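Local coordinates for protein metallo-beta-lactamase (Serratia marcescens, PDB 6K4X) that hydrolyses the beta-lactam ring of antibiotics as a zinc-dependent subclass B3 metallo-beta-lactamase, at residues A96-T101 / G149-G154. Numbering follows the deposited sequence. Where two conformers were deposited one is given.
With ZN (zinc ion), chain B; D0U (4-azanyl-2-sulfanyl-benzoic acid), chain E.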
loop_
_atom_site.group_PDB
_atom_site.type_symbol
_atom_site.label_atom_id
_atom_site.label_comp_id
_atom_site.label_asym_id
_atom_site.label_seq_id
_atom_site.Cartn_x
_atom_site.Cartn_y
_atom_site.Cartn_z
ATOM N N ALA A 96 10.580 1.416 -9.567
ATOM C CA ALA A 96 11.134 1.091 -10.881
ATOM C C ALA A 96 11.049 -0.398 -11.183
ATOM O O ALA A 96 10.691 -0.757 -12.296
ATOM C CB ALA A 96 12.567 1.563 -10.970
ATOM N N ALA A 97 11.415 -1.242 -10.223
ATOM C CA ALA A 97 11.536 -2.670 -10.487
ATOM C C ALA A 97 10.176 -3.367 -10.548
ATOM O O ALA A 97 10.133 -4.520 -10.917
ATOM C CB ALA A 97 12.415 -3.307 -9.429
ATOM N N ASN A 98 9.090 -2.702 -10.166
ATOM C CA ASN A 98 7.747 -3.304 -10.261
ATOM C C ASN A 98 6.959 -2.793 -11.473
ATOM O O ASN A 98 5.847 -3.266 -11.725
ATOM C CB ASN A 98 6.927 -3.042 -8.997
ATOM C CG ASN A 98 7.345 -3.880 -7.801
ATOM O OD1 ASN A 98 8.253 -4.714 -7.884
ATOM N ND2 ASN A 98 6.671 -3.698 -6.679
ATOM N N VAL A 99 7.506 -1.837 -12.231
ATOM C CA VAL A 99 6.781 -1.294 -13.386
ATOM C C VAL A 99 6.387 -2.411 -14.359
ATOM O O VAL A 99 5.234 -2.478 -14.807
ATOM C CB VAL A 99 7.604 -0.177 -14.063
ATOM C CG1 VAL A 99 7.056 0.170 -15.447
ATOM C CG2 VAL A 99 7.675 1.066 -13.189
ATOM N N ASP A 100 7.341 -3.273 -14.718
ATOM C CA ASP A 100 7.061 -4.271 -15.714
ATOM C C ASP A 100 5.990 -5.256 -15.213
ATOM O O ASP A 100 5.141 -5.705 -15.975
ATOM C CB ASP A 100 8.354 -4.974 -16.106
ATOM C CG ASP A 100 8.191 -5.764 -17.379
ATOM O OD1 ASP A 100 7.833 -5.148 -18.391
ATOM O OD2 ASP A 100 8.402 -6.975 -17.325
ATOM N N THR A 101 6.026 -5.563 -13.916
ATOM C CA THR A 101 5.059 -6.453 -13.343
ATOM C C THR A 101 3.663 -5.836 -13.427
ATOM O O THR A 101 2.675 -6.510 -13.750
ATOM C CB THR A 101 5.354 -6.772 -11.882
ATOM O OG1 THR A 101 6.682 -7.285 -11.785
ATOM C CG2 THR A 101 4.363 -7.769 -11.338
ATOM N N GLY A 149 11.923 -5.758 -0.730
ATOM C CA GLY A 149 12.187 -6.969 -0.018
ATOM C C GLY A 149 11.105 -7.992 -0.248
ATOM O O GLY A 149 11.366 -9.095 -0.698
ATOM N N HIS A 150 9.858 -7.631 0.044
ATOM C CA HIS A 150 8.692 -8.438 -0.375
ATOM C C HIS A 150 8.579 -8.458 -1.905
ATOM O O HIS A 150 8.196 -9.484 -2.481
ATOM C CB HIS A 150 7.461 -7.942 0.360
ATOM C CG HIS A 150 6.204 -8.672 0.069
ATOM N ND1 HIS A 150 5.864 -9.812 0.733
ATOM C CD2 HIS A 150 5.176 -8.381 -0.753
ATOM C CE1 HIS A 150 4.647 -10.187 0.335
ATOM N NE2 HIS A 150 4.217 -9.353 -0.620
ATOM N N THR A 151 8.904 -7.316 -2.518
ATOM C CA THR A 151 9.098 -7.189 -3.952
ATOM C C THR A 151 10.226 -6.188 -4.150
ATOM O O THR A 151 10.477 -5.353 -3.275
ATOM C CB THR A 151 7.853 -6.690 -4.721
ATOM O OG1 THR A 151 7.604 -5.317 -4.385
ATOM C CG2 THR A 151 6.624 -7.550 -4.544
ATOM N N GLU A 152 10.877 -6.228 -5.311
ATOM C CA GLU A 152 11.999 -5.318 -5.502
ATOM C C GLU A 152 11.543 -3.860 -5.614
ATOM O O GLU A 152 12.268 -2.953 -5.192
ATOM C CB GLU A 152 12.765 -5.683 -6.773
ATOM C CG GLU A 152 13.611 -6.934 -6.682
ATOM C CD GLU A 152 14.589 -7.136 -7.823
ATOM O OE1 GLU A 152 14.578 -6.316 -8.749
ATOM O OE2 GLU A 152 15.380 -8.112 -7.759
ATOM N N GLY A 153 10.344 -3.627 -6.169
ATOM C CA GLY A 153 9.894 -2.252 -6.402
ATOM C C GLY A 153 8.892 -1.749 -5.374
ATOM O O GLY A 153 8.212 -0.764 -5.634
ATOM N N GLY A 154 8.846 -2.345 -4.185
ATOM C CA GLY A 154 7.888 -1.919 -3.158
ATOM C C GLY A 154 8.090 -0.475 -2.769
ATOM O O GLY A 154 9.238 -0.056 -2.560
HETATM ZN ZN ZN B . 2.501 -9.226 -1.674
HETATM O O2 D0U E . 1.275 -8.470 1.336
HETATM C C7 D0U E . 1.707 -9.381 2.075
HETATM O O1 D0U E . 2.294 -9.135 3.168
HETATM C C3 D0U E . 1.570 -10.812 1.694
HETATM C C2 D0U E . 1.862 -11.756 2.716
HETATM C C4 D0U E . 1.166 -11.252 0.421
HETATM S S1 D0U E . 0.657 -10.329 -0.921
HETATM C C5 D0U E . 1.112 -12.649 0.215
HETATM C C6 D0U E . 1.416 -13.579 1.211
HETATM N N1 D0U E . 1.313 -14.945 0.978
HETATM C C1 D0U E . 1.762 -13.122 2.451
HETATM O O HOH W 1 12.090 -6.737 -11.115
#
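N98 reaches over the type I turn T151-G154 with both ends of its carboxamide at work. Its ND2 gives a nearly straight hydrogen bond to T151 OG1 (3.0 Å, 171°), the hydroxyl oxygen lying in the amide plane and the two side chains crossing at about a right angle. OD1 accepts a weak, bent bond from G153 N at 2.9 Å. A chi1 of -75° sets CG of N98 beside its own backbone N and 3.3 Å from G153 CA. A beta-carbon on G153 would run into N98 N, and the bare glycine lets A97 and G153 approach to 4.4 Å between CA atoms. The turn belongs to the loop from strand 140-146 to strand 155-163, which carries H150, a ligand of the first zinc site of the metallo-beta-lactamase fold; H150 NE2 binds zinc at 2.0 Å beside H72 and H74, and the inhibitor's sulfur S1 is on the same zinc. T151 also packs on the zinc ligand H72, so N98 holds a second-shell residue from behind. At the exposed margin, A97 CB meets E152 CB at 3.6 Å, and a water donates to A97 O and, weakly, to E152 OE1.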